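Local coordinates for initiator protein NS1 (Human bocavirus, PDB 4KW3), which probably nicks one DNA strand at the viral replication origin through this N-terminal nickase domain, thereby starting rolling-circle replication, at residues P6-A10 and Y260-L264; K21-P25 and D164-L169; L34-A39 and R72-V77; S45-L49 and L65-L69; L49-H55 and D226-P231. One frame throughout, in Å; residues are numbered along the deposited sequence.

Contact 1: P6-A10 and Y260-L264; sequences PVIRA and YHATL
Val7 holds its methyl CG2 squarely above the ring of Tyr260. Val7 CG2 lies 3.7 Å from the Tyr260 centroid and only 4° off the ring normal, so this is a CH-pi contact over the face. The other branch of Val7, CG1, is directed at the next turn of the helix, where it meets Leu264 CD2 at 3.4 Å. Thr263 adds its own methyl, CG2 lying 3.8 Å from Val7 CG2. In Thr263 that methyl stands opposite the backbone N (chi1 -61° for OG1), which leaves the hydroxyl to bond Asn259 O within the helix.

The aromatic side chain extends past Val7 to the backbone of the next residue. There the phenol oxygen OH of Tyr260 accepts the N-H of Ile8 at 3.0 Å, with an angle of 153° at the hydrogen. Ile8 CG2 rests 3.5 Å from Tyr260 OH.

These contacts lay the loop that precedes strand 15-21 on helix 257-268, near the C-terminal end of this chain. Ile8 and Tyr260 both also touch Ile247 of strand 241-247, and they reach Leu205 and Phe208, respectively, on helix 204-212. That helix carries Tyr211, the predicted nuclease tyrosine, whose side chain is about 11 Å from that of Leu264.

Chemically, methyl groups and an aromatic face supply most of the interface, and such contacts are only weakly directional. The N-H...OH bond is directional, and it is what fixes Ile8 N against the phenol end of the ring.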
# COMPACT_ATOMS: atom_id res chain seq x y z
N PRO A 6 -12.83 -13.98 7.20
CA PRO A 6 -13.17 -14.41 5.84
C PRO A 6 -11.90 -14.50 4.97
O PRO A 6 -11.58 -13.57 4.23
CB PRO A 6 -14.06 -13.26 5.34
CG PRO A 6 -13.56 -12.01 6.13
CD PRO A 6 -12.65 -12.51 7.25
N VAL A 7 -11.18 -15.60 5.08
CA VAL A 7 -9.96 -15.79 4.29
C VAL A 7 -10.22 -15.90 2.76
O VAL A 7 -11.09 -16.64 2.32
CB VAL A 7 -9.20 -17.02 4.85
CG1 VAL A 7 -8.66 -17.90 3.77
CG2 VAL A 7 -8.12 -16.58 5.83
N ILE A 8 -9.46 -15.16 1.96
CA ILE A 8 -9.61 -15.18 0.50
C ILE A 8 -9.17 -16.55 -0.03
O ILE A 8 -8.17 -17.10 0.42
CB ILE A 8 -8.82 -14.04 -0.18
CG1 ILE A 8 -9.07 -14.03 -1.69
CG2 ILE A 8 -7.30 -14.13 0.10
CD1 ILE A 8 -8.39 -12.84 -2.41
N ARG A 9 -9.95 -17.12 -0.96
CA ARG A 9 -9.70 -18.49 -1.40
C ARG A 9 -9.48 -18.61 -2.89
O ARG A 9 -9.08 -19.67 -3.39
CB ARG A 9 -10.85 -19.40 -0.98
CG ARG A 9 -10.89 -19.70 0.49
CD ARG A 9 -12.18 -20.39 0.93
NE ARG A 9 -12.12 -20.63 2.38
CZ ARG A 9 -11.46 -21.64 2.94
NH1 ARG A 9 -10.84 -22.54 2.19
NH2 ARG A 9 -11.45 -21.76 4.26
N ALA A 10 -9.70 -17.50 -3.59
CA ALA A 10 -9.63 -17.49 -5.03
C ALA A 10 -9.14 -16.15 -5.58
O ALA A 10 -9.47 -15.09 -5.03
CB ALA A 10 -11.00 -17.82 -5.59
N TYR A 260 -4.81 -15.00 10.03
CA TYR A 260 -5.16 -15.00 8.60
C TYR A 260 -4.11 -15.75 7.80
O TYR A 260 -4.44 -16.64 7.01
CB TYR A 260 -5.27 -13.56 8.09
CG TYR A 260 -6.03 -13.40 6.81
CD1 TYR A 260 -5.43 -13.63 5.58
CD2 TYR A 260 -7.35 -12.94 6.83
CE1 TYR A 260 -6.12 -13.43 4.40
CE2 TYR A 260 -8.05 -12.75 5.67
CZ TYR A 260 -7.43 -13.00 4.44
OH TYR A 260 -8.15 -12.81 3.28
N HIS A 261 -2.84 -15.42 8.04
CA HIS A 261 -1.72 -16.14 7.43
C HIS A 261 -1.70 -17.64 7.73
O HIS A 261 -1.44 -18.46 6.84
CB HIS A 261 -0.41 -15.53 7.89
CG HIS A 261 0.80 -16.26 7.41
ND1 HIS A 261 1.37 -17.30 8.11
CD2 HIS A 261 1.54 -16.11 6.29
CE1 HIS A 261 2.42 -17.75 7.45
NE2 HIS A 261 2.54 -17.05 6.34
N ALA A 262 -1.96 -17.98 8.99
CA ALA A 262 -1.96 -19.36 9.46
C ALA A 262 -3.03 -20.16 8.73
O ALA A 262 -2.79 -21.28 8.29
CB ALA A 262 -2.21 -19.40 10.96
N THR A 263 -4.23 -19.59 8.60
CA THR A 263 -5.30 -20.24 7.88
C THR A 263 -4.93 -20.49 6.41
O THR A 263 -5.11 -21.60 5.91
CB THR A 263 -6.59 -19.41 7.95
OG1 THR A 263 -6.99 -19.28 9.32
CG2 THR A 263 -7.70 -20.08 7.16
N LEU A 264 -4.39 -19.47 5.72
CA LEU A 264 -3.90 -19.68 4.36
C LEU A 264 -2.83 -20.76 4.29
O LEU A 264 -2.84 -21.60 3.39
CB LEU A 264 -3.35 -18.39 3.74
CG LEU A 264 -4.38 -17.31 3.41
CD1 LEU A 264 -3.70 -16.10 2.78
CD2 LEU A 264 -5.46 -17.88 2.51

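Contact 2: K21-P25 and D164-L169; sequences KFPYP and DIFHTL
Tyr24 has CG opposite its backbone N (chi1 -174°), and Ile165 has CG1 opposite its carbonyl carbon (chi1 -67°); these settings bring the isoleucine branch onto the tyrosine ring. CG1 of Ile165 sits 3.6 Å from the Tyr24 centroid and 19° off the normal, displaced toward CE1, and CD1 continues across the same ring near CZ and CE2. Asp164 approaches differently, placing OD2 at the ring edge, 3.9 Å from Tyr24 CE1.

Pro23 is the centre of an inverse gamma turn, closed by Tyr24 N bonding Phe22 O at 2.7 Å. The turn follows strand 15-21 and meets helix 160-177 in what is probably an HUH-type nuclease fold. Phe22 pairs through its backbone with Leu114, and its side chain is about 7 Å from that of His115, a predicted metal ligand.

One methyl, Leu169 CD2, touches both Phe22 and Pro23, lying 4.0 Å from Phe22 CZ and equally far from Pro23 CD. Ile165 CG2 adds a looser approach at the edge of the Phe22 ring. Thr168 OG1 bonds Asp164 O at 2.8 Å from above the carbonyl plane, on the face opposite Thr168 N, while Thr168 CG2 lies 3.4 Å from Pro23 O.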
# COMPACT_ATOMS: atom_id res chain seq x y z
N LYS A 21 6.05 3.58 -6.10
CA LYS A 21 6.91 4.34 -5.19
C LYS A 21 6.37 5.76 -5.04
O LYS A 21 6.20 6.45 -6.03
CB LYS A 21 8.33 4.45 -5.74
CG LYS A 21 9.36 3.55 -5.12
CD LYS A 21 10.78 4.05 -5.44
CE LYS A 21 11.19 3.76 -6.90
NZ LYS A 21 12.07 2.56 -7.06
N PHE A 22 6.08 6.20 -3.81
CA PHE A 22 5.67 7.59 -3.62
C PHE A 22 6.80 8.56 -4.07
O PHE A 22 7.90 8.55 -3.54
CB PHE A 22 5.29 7.83 -2.15
CG PHE A 22 4.53 9.10 -1.94
CD1 PHE A 22 5.20 10.29 -1.76
CD2 PHE A 22 3.15 9.10 -1.94
CE1 PHE A 22 4.50 11.46 -1.58
CE2 PHE A 22 2.45 10.27 -1.76
CZ PHE A 22 3.13 11.45 -1.58
N PRO A 23 6.52 9.41 -5.06
CA PRO A 23 7.64 10.14 -5.65
C PRO A 23 8.13 11.37 -4.85
O PRO A 23 8.17 12.48 -5.39
CB PRO A 23 7.10 10.57 -7.02
CG PRO A 23 5.56 10.54 -6.88
CD PRO A 23 5.21 9.86 -5.58
N TYR A 24 8.49 11.15 -3.59
CA TYR A 24 9.05 12.19 -2.72
C TYR A 24 10.20 11.64 -1.88
O TYR A 24 9.98 11.01 -0.85
CB TYR A 24 7.97 12.79 -1.82
CG TYR A 24 8.41 13.96 -0.98
CD1 TYR A 24 8.73 15.19 -1.55
CD2 TYR A 24 8.46 13.87 0.40
CE1 TYR A 24 9.13 16.27 -0.77
CE2 TYR A 24 8.85 14.95 1.19
CZ TYR A 24 9.18 16.14 0.60
OH TYR A 24 9.56 17.20 1.40
N PRO A 25 11.43 11.88 -2.33
CA PRO A 25 12.62 11.30 -1.70
C PRO A 25 12.80 11.67 -0.23
O PRO A 25 13.29 10.85 0.54
CB PRO A 25 13.76 11.85 -2.55
CG PRO A 25 13.12 12.17 -3.89
CD PRO A 25 11.75 12.65 -3.54
N ASP A 164 5.11 22.17 -1.97
CA ASP A 164 6.19 21.60 -2.77
C ASP A 164 5.90 20.15 -3.18
O ASP A 164 6.04 19.77 -4.35
CB ASP A 164 7.49 21.68 -1.99
CG ASP A 164 8.63 20.97 -2.69
OD1 ASP A 164 9.10 21.49 -3.72
OD2 ASP A 164 9.05 19.90 -2.19
N ILE A 165 5.46 19.35 -2.22
CA ILE A 165 5.08 17.96 -2.47
C ILE A 165 3.93 17.89 -3.47
O ILE A 165 3.95 17.10 -4.41
CB ILE A 165 4.67 17.27 -1.15
CG1 ILE A 165 5.89 17.13 -0.23
CG2 ILE A 165 4.01 15.91 -1.42
CD1 ILE A 165 5.55 16.67 1.16
N PHE A 166 2.92 18.73 -3.24
CA PHE A 166 1.72 18.79 -4.08
C PHE A 166 2.06 19.08 -5.54
O PHE A 166 1.48 18.49 -6.46
CB PHE A 166 0.77 19.84 -3.53
CG PHE A 166 -0.50 20.01 -4.32
CD1 PHE A 166 -1.52 19.07 -4.23
CD2 PHE A 166 -0.70 21.14 -5.11
CE1 PHE A 166 -2.70 19.26 -4.94
CE2 PHE A 166 -1.86 21.31 -5.83
CZ PHE A 166 -2.87 20.38 -5.74
N HIS A 167 3.02 19.97 -5.77
CA HIS A 167 3.38 20.31 -7.13
C HIS A 167 4.29 19.25 -7.74
O HIS A 167 4.26 19.01 -8.95
CB HIS A 167 3.98 21.72 -7.21
CG HIS A 167 2.99 22.80 -6.89
ND1 HIS A 167 1.84 22.99 -7.63
CD2 HIS A 167 2.97 23.73 -5.91
CE1 HIS A 167 1.15 24.00 -7.11
NE2 HIS A 167 1.82 24.46 -6.07
N THR A 168 5.07 18.59 -6.88
CA THR A 168 5.85 17.42 -7.28
C THR A 168 4.94 16.30 -7.83
O THR A 168 5.21 15.70 -8.86
CB THR A 168 6.67 16.89 -6.11
OG1 THR A 168 7.60 17.89 -5.67
CG2 THR A 168 7.42 15.63 -6.51
N LEU A 169 3.84 16.05 -7.12
CA LEU A 169 2.84 15.09 -7.56
C LEU A 169 2.20 15.48 -8.89
O LEU A 169 2.00 14.63 -9.76
CB LEU A 169 1.77 14.93 -6.48
CG LEU A 169 2.26 14.35 -5.14
CD1 LEU A 169 1.17 14.46 -4.09
CD2 LEU A 169 2.69 12.91 -5.30

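Contact 3: L34-A39 and R72-V77; sequences LHALLA and RHFGAV
Leu34 O accepts the backbone N-H of Leu38 at 2.8 Å, the shortest sound polar bond here, and the same oxygen has Phe74 CB beside it. The bond lies wholly within one helix; the meeting with the other segment is largely apolar and centres on Phe74. This residue holds CG between its backbone N and carbonyl carbon (chi1 76°), a setting that stands the ring up along the flank of helix 31-38. Leu34 CB then touches Phe74 CD2 at 4.0 Å, and Leu38 CD1 comes to the ring edge near its plane.

His35 meets the ring on its other ortho carbon, with CD2 3.5 Å from Phe74 CD1. The two ring planes are inclined at 52° with centroids 5.3 Å apart, an oblique pair that is neither stacked nor T-shaped. Because His35 NE2 is bonded to Glu31 OE1, its imidazole is steadied from within its own helix.

In the fold, the end of helix 31-38 packs against the start of helix 74-94, whose N-cap position is held by His73. The residue at that position is tied to the sheet, since His73 NE2 bonds Ser243 OG of strand 241-247. Gly75 O likewise bonds Ser107 OG, next to the predicted metal ligand Glu108 on strand 101-109.

Ala39, just past the end of its helix, fits its methyl against this helix start: CB is 3.3 Å from Arg72 O and 3.7 Å from Phe74 N. One turn further on, Val77 directs both methyls at the last turn of the other helix, with CG1 3.2 Å from Leu38 O.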
# COMPACT_ATOMS: atom_id res chain seq x y z
N LEU A 34 3.38 14.46 5.18
CA LEU A 34 2.46 13.46 4.63
C LEU A 34 1.30 13.22 5.58
O LEU A 34 0.18 12.97 5.13
CB LEU A 34 3.15 12.13 4.26
CG LEU A 34 4.16 12.21 3.12
CD1 LEU A 34 4.66 10.83 2.73
CD2 LEU A 34 3.61 12.96 1.91
N HIS A 35 1.56 13.31 6.89
CA HIS A 35 0.49 13.15 7.89
C HIS A 35 -0.62 14.13 7.57
O HIS A 35 -1.80 13.77 7.61
CB HIS A 35 0.97 13.40 9.33
CG HIS A 35 2.06 12.48 9.80
ND1 HIS A 35 2.86 12.76 10.88
CD2 HIS A 35 2.48 11.28 9.32
CE1 HIS A 35 3.73 11.79 11.05
NE2 HIS A 35 3.53 10.88 10.11
N ALA A 36 -0.24 15.37 7.23
CA ALA A 36 -1.21 16.43 7.00
C ALA A 36 -1.88 16.30 5.62
O ALA A 36 -3.12 16.40 5.51
CB ALA A 36 -0.53 17.79 7.14
N LEU A 37 -1.07 16.07 4.59
CA LEU A 37 -1.58 15.97 3.21
C LEU A 37 -2.49 14.75 3.00
O LEU A 37 -3.49 14.83 2.28
CB LEU A 37 -0.42 15.98 2.21
CG LEU A 37 0.29 17.31 1.94
CD1 LEU A 37 1.59 17.09 1.15
CD2 LEU A 37 -0.61 18.31 1.23
N LEU A 38 -2.15 13.61 3.62
CA LEU A 38 -2.90 12.38 3.40
C LEU A 38 -3.83 11.98 4.54
O LEU A 38 -4.83 11.29 4.32
CB LEU A 38 -1.94 11.21 3.13
CG LEU A 38 -0.96 11.43 1.98
CD1 LEU A 38 -0.11 10.19 1.78
CD2 LEU A 38 -1.69 11.82 0.70
N ALA A 39 -3.52 12.41 5.76
CA ALA A 39 -4.23 11.92 6.94
C ALA A 39 -4.54 13.07 7.89
O ALA A 39 -4.25 13.00 9.10
CB ALA A 39 -3.41 10.85 7.65
N ARG A 72 -6.94 5.21 9.42
CA ARG A 72 -6.83 6.63 9.14
C ARG A 72 -5.40 7.13 8.99
O ARG A 72 -5.19 8.27 8.59
CB ARG A 72 -7.49 7.44 10.27
CG ARG A 72 -8.93 7.10 10.61
CD ARG A 72 -9.35 7.73 11.96
NE ARG A 72 -8.96 9.14 12.08
CZ ARG A 72 -8.22 9.66 13.07
NH1 ARG A 72 -7.78 8.89 14.05
NH2 ARG A 72 -7.93 10.95 13.08
N HIS A 73 -4.42 6.33 9.39
CA HIS A 73 -3.04 6.84 9.31
C HIS A 73 -2.61 6.91 7.85
O HIS A 73 -3.22 6.27 6.99
CB HIS A 73 -2.07 5.99 10.12
CG HIS A 73 -1.93 4.59 9.60
ND1 HIS A 73 -2.76 3.56 10.00
CD2 HIS A 73 -1.07 4.05 8.70
CE1 HIS A 73 -2.41 2.45 9.39
NE2 HIS A 73 -1.39 2.72 8.59
N PHE A 74 -1.57 7.69 7.57
CA PHE A 74 -1.30 8.09 6.20
C PHE A 74 -1.02 6.90 5.29
O PHE A 74 -1.47 6.88 4.15
CB PHE A 74 -0.18 9.14 6.12
CG PHE A 74 1.21 8.58 6.33
CD1 PHE A 74 1.68 8.31 7.61
CD2 PHE A 74 2.07 8.37 5.25
CE1 PHE A 74 2.97 7.82 7.81
CE2 PHE A 74 3.36 7.87 5.44
CZ PHE A 74 3.81 7.60 6.72
N GLY A 75 -0.34 5.90 5.82
CA GLY A 75 -0.09 4.68 5.07
C GLY A 75 -1.38 3.97 4.71
O GLY A 75 -1.50 3.41 3.63
N ALA A 76 -2.35 3.99 5.62
CA ALA A 76 -3.62 3.37 5.31
C ALA A 76 -4.35 4.14 4.20
O ALA A 76 -4.94 3.54 3.30
CB ALA A 76 -4.49 3.24 6.56
N VAL A 77 -4.26 5.47 4.25
CA VAL A 77 -4.90 6.31 3.24
C VAL A 77 -4.27 6.11 1.86
O VAL A 77 -4.98 5.94 0.86
CB VAL A 77 -4.82 7.80 3.64
CG1 VAL A 77 -5.44 8.71 2.55
CG2 VAL A 77 -5.52 8.01 4.96

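Contact 4: S45-L49 and L65-L69; sequences SMIQL and LLISL
Helix segments 45-49 and 65-69 run roughly antiparallel, at 148° with axes 10.4 Å apart at closest approach, and Ser45 and Leu65 lie nearest across them, with CA atoms 6.4 Å apart. Leu65 points into the interface with a forked tip. Leu65 CD1 lies 3.7 Å from Ser45 OG; Leu65 CD2 rests 3.7 Å from Gln48 CB and close to the backbone N of Leu49. The fork therefore spans a full turn of the facing helix.

Leu69, one turn along from Leu65, brings CD2 to 3.9 Å from Ser45 CB, so the serine is packed by two leucines of successive turns. The sulfur of Met46 comes in beside the other branch, SD to Leu69 CD1 4.0 Å. Its chain is bent at both chi2 (-51°) and chi3 (-78°), which folds the thioether back toward the partner helix although CB leaves the backbone pointing away from it.

Leu49 CD1 meets Leu66 CD2 at 4.0 Å, the side chains crossing at about a right angle. Polar atoms near the interface are served locally: Ser68 OG bonds Leu65 O at 2.9 Å, joining the N-H of Leu69 on that same oxygen.

Helices 43-49 and 60-69 come between helix 31-38 and helix 74-94 in the chain, and Met46 of the former packs against both of these, touching His35 and Phe74. Loop residues Ile219, Ser220 and Ser223 lie against Leu66, Met46 and Leu49 in turn, and Ser68 O bonds Arg72 NH1 in the connection that leads to helix 74-94.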
# COMPACT_ATOMS: atom_id res chain seq x y z
N SER A 45 -1.99 12.65 16.93
CA SER A 45 -1.88 11.24 17.28
C SER A 45 -0.51 10.66 16.89
O SER A 45 0.10 9.96 17.69
CB SER A 45 -3.00 10.45 16.63
OG SER A 45 -4.25 10.70 17.26
N MET A 46 -0.03 10.98 15.68
CA MET A 46 1.27 10.50 15.21
C MET A 46 2.40 10.96 16.12
O MET A 46 3.31 10.18 16.43
CB MET A 46 1.57 10.98 13.77
CG MET A 46 0.59 10.50 12.71
SD MET A 46 0.31 8.71 12.73
CE MET A 46 1.80 8.13 11.92
N ILE A 47 2.35 12.20 16.56
CA ILE A 47 3.38 12.71 17.46
C ILE A 47 3.40 11.99 18.80
O ILE A 47 4.47 11.58 19.27
CB ILE A 47 3.21 14.22 17.70
CG1 ILE A 47 3.41 14.96 16.37
CG2 ILE A 47 4.23 14.72 18.72
CD1 ILE A 47 3.25 16.43 16.46
N GLN A 48 2.23 11.81 19.40
CA GLN A 48 2.10 11.13 20.67
C GLN A 48 2.62 9.71 20.59
O GLN A 48 3.22 9.19 21.53
CB GLN A 48 0.63 11.12 21.08
CG GLN A 48 0.40 11.29 22.56
CD GLN A 48 -1.04 11.62 22.85
OE1 GLN A 48 -1.75 12.12 21.97
NE2 GLN A 48 -1.48 11.34 24.07
N LEU A 49 2.43 9.09 19.42
CA LEU A 49 2.84 7.72 19.19
C LEU A 49 4.35 7.53 19.38
O LEU A 49 4.78 6.44 19.80
CB LEU A 49 2.43 7.26 17.79
CG LEU A 49 2.64 5.77 17.55
CD1 LEU A 49 1.69 4.99 18.42
CD2 LEU A 49 2.49 5.42 16.11
N LEU A 65 -4.52 5.04 21.16
CA LEU A 65 -3.94 5.80 20.06
C LEU A 65 -4.01 4.94 18.78
O LEU A 65 -4.55 5.37 17.76
CB LEU A 65 -2.51 6.17 20.43
CG LEU A 65 -1.84 7.43 19.93
CD1 LEU A 65 -2.79 8.61 20.01
CD2 LEU A 65 -0.61 7.69 20.82
N LEU A 66 -3.52 3.70 18.87
CA LEU A 66 -3.55 2.78 17.74
C LEU A 66 -4.96 2.42 17.32
O LEU A 66 -5.25 2.34 16.12
CB LEU A 66 -2.73 1.52 18.04
CG LEU A 66 -1.24 1.80 18.12
CD1 LEU A 66 -0.50 0.59 18.58
CD2 LEU A 66 -0.73 2.29 16.74
N ILE A 67 -5.84 2.18 18.28
CA ILE A 67 -7.25 1.97 17.96
C ILE A 67 -7.85 3.18 17.22
O ILE A 67 -8.59 3.00 16.25
CB ILE A 67 -8.11 1.63 19.21
CG1 ILE A 67 -7.79 0.21 19.67
CG2 ILE A 67 -9.57 1.63 18.87
CD1 ILE A 67 -8.07 -0.83 18.58
N SER A 68 -7.48 4.40 17.61
CA SER A 68 -8.11 5.54 16.97
C SER A 68 -7.52 5.76 15.58
O SER A 68 -8.15 6.36 14.71
CB SER A 68 -7.99 6.82 17.81
OG SER A 68 -6.70 7.38 17.74
N LEU A 69 -6.30 5.30 15.36
CA LEU A 69 -5.62 5.50 14.09
C LEU A 69 -5.94 4.45 13.05
O LEU A 69 -5.59 4.62 11.89
CB LEU A 69 -4.11 5.51 14.31
CG LEU A 69 -3.59 6.83 14.87
CD1 LEU A 69 -2.09 6.76 15.19
CD2 LEU A 69 -3.91 7.91 13.87

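Contact 5: L49-H55 and D226-P231; sequences LRNCAPH and DVCTSP
Val227 is the buried, closely packed centre of this contact. Its CG2 lies 3.6 Å from Pro54 CA, and Val227 CG1 reaches Cys52 CB at 4.0 Å; farther along, Leu49 CD1 only grazes Val227 CG1. Alongside this packing the backbone N of His55 bonds Asp226 O at 2.8 Å, with a 163° angle at the hydrogen, arriving from above the carbonyl plane.

The outer side is more open to solvent. There Pro231, an exposed residue, lays CD over one face of the partly exposed His55 imidazole, 3.6 Å from the centroid and 13° off the normal, a CH-pi contact near the ring centre. Pro54 and Asp226 lie side by side and point the same way, OD2 of Asp226 lying 3.2 Å from Pro54 CB. Ala53 is held from outside, its O by Arg62 of helix 60-69 and its N by Asp59.

His55 ND1 adds a weak bond to Asp226 O, 3.2 Å long and bent to 134°, and His55 ND1 is also 2.9 Å from Thr229 O. The imidazole, by which loop 49-55 meets the end of helix 225-228, thus lies between two carbonyl oxygens and a proline, which would limit its rotation.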
# COMPACT_ATOMS: atom_id res chain seq x y z
N LEU A 49 2.43 9.09 19.42
CA LEU A 49 2.84 7.72 19.19
C LEU A 49 4.35 7.53 19.38
O LEU A 49 4.78 6.44 19.80
CB LEU A 49 2.43 7.26 17.79
CG LEU A 49 2.64 5.77 17.55
CD1 LEU A 49 1.69 4.99 18.42
CD2 LEU A 49 2.49 5.42 16.11
N ARG A 50 5.14 8.56 19.05
CA ARG A 50 6.61 8.52 19.21
C ARG A 50 7.04 8.17 20.62
O ARG A 50 8.10 7.58 20.81
CB ARG A 50 7.27 9.85 18.83
CG ARG A 50 7.05 10.32 17.42
CD ARG A 50 7.94 11.52 17.11
NE ARG A 50 7.78 11.96 15.72
CZ ARG A 50 6.97 12.94 15.33
NH1 ARG A 50 6.28 13.62 16.24
NH2 ARG A 50 6.86 13.26 14.04
N ASN A 51 6.21 8.53 21.61
CA ASN A 51 6.59 8.40 23.02
C ASN A 51 6.10 7.09 23.65
O ASN A 51 6.19 6.91 24.86
CB ASN A 51 6.04 9.58 23.82
CG ASN A 51 6.34 10.91 23.18
OD1 ASN A 51 7.46 11.16 22.73
ND2 ASN A 51 5.34 11.79 23.13
N CYS A 52 5.59 6.19 22.82
CA CYS A 52 4.99 4.97 23.32
C CYS A 52 6.00 3.86 23.57
O CYS A 52 6.98 3.71 22.84
CB CYS A 52 3.93 4.47 22.35
SG CYS A 52 2.42 5.44 22.29
N ALA A 53 5.74 3.06 24.60
CA ALA A 53 6.54 1.89 24.94
C ALA A 53 6.17 0.73 24.03
O ALA A 53 4.99 0.54 23.72
CB ALA A 53 6.33 1.50 26.41
N PRO A 54 7.18 -0.01 23.54
CA PRO A 54 6.98 -1.23 22.74
C PRO A 54 6.34 -2.33 23.56
O PRO A 54 6.47 -2.34 24.80
CB PRO A 54 8.40 -1.64 22.38
CG PRO A 54 9.20 -1.16 23.56
CD PRO A 54 8.58 0.15 23.94
N HIS A 55 5.67 -3.26 22.90
CA HIS A 55 5.20 -4.45 23.57
C HIS A 55 6.44 -5.20 24.06
O HIS A 55 7.52 -5.08 23.45
CB HIS A 55 4.38 -5.31 22.61
CG HIS A 55 3.02 -4.77 22.34
ND1 HIS A 55 2.69 -4.15 21.15
CD2 HIS A 55 1.91 -4.70 23.11
CE1 HIS A 55 1.43 -3.76 21.19
NE2 HIS A 55 0.94 -4.08 22.38
N ASP A 226 7.51 -3.11 17.09
CA ASP A 226 7.11 -3.71 18.36
C ASP A 226 6.15 -2.79 19.16
O ASP A 226 5.54 -3.23 20.15
CB ASP A 226 8.31 -4.19 19.18
CG ASP A 226 9.34 -3.12 19.38
OD1 ASP A 226 9.31 -2.13 18.61
OD2 ASP A 226 10.16 -3.26 20.30
N VAL A 227 6.03 -1.53 18.73
CA VAL A 227 4.93 -0.69 19.18
C VAL A 227 3.65 -0.95 18.38
O VAL A 227 2.56 -1.12 18.94
CB VAL A 227 5.28 0.82 19.14
CG1 VAL A 227 4.05 1.68 19.42
CG2 VAL A 227 6.38 1.13 20.12
N CYS A 228 3.77 -0.99 17.06
CA CYS A 228 2.60 -1.01 16.18
C CYS A 228 2.01 -2.38 15.99
O CYS A 228 0.94 -2.51 15.40
CB CYS A 228 2.94 -0.42 14.81
SG CYS A 228 3.66 1.22 14.85
N THR A 229 2.74 -3.41 16.41
CA THR A 229 2.31 -4.81 16.22
C THR A 229 1.99 -5.42 17.56
O THR A 229 2.81 -5.36 18.49
CB THR A 229 3.41 -5.68 15.53
OG1 THR A 229 3.85 -5.03 14.33
CG2 THR A 229 2.92 -7.09 15.22
N SER A 230 0.81 -6.02 17.66
CA SER A 230 0.44 -6.72 18.89
C SER A 230 1.09 -8.10 18.94
O SER A 230 1.27 -8.75 17.91
CB SER A 230 -1.08 -6.81 19.01
OG SER A 230 -1.63 -7.56 17.95
N PRO A 231 1.46 -8.55 20.14
CA PRO A 231 2.28 -9.76 20.32
C PRO A 231 1.81 -11.02 19.59
O PRO A 231 2.65 -11.66 18.97
CB PRO A 231 2.26 -9.94 21.83
CG PRO A 231 2.22 -8.53 22.31
CD PRO A 231 1.31 -7.80 21.39

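In the fold
Contact 3 is the most buried, joining helices 31-38 and 74-94 by apolar packing close to the sheet; contact 1 is a surface contact on the opposite side of the chain's centre. Contact 2 adjoins contact 3, because Ile165 and Phe22 pack on Leu37 and Leu34 of helix 31-38. Contact 4 touches contact 3 through Met46, and shares Leu49 with contact 5, where Leu66 also meets the 226-231 segment. Hydrogen bonds join the two segments only in contacts 1 and 5, both of which set a loop against helical residues; contacts 2, 3 and 4 meet largely through apolar side chains, their polar groups being bonded within a segment or to other parts of the fold.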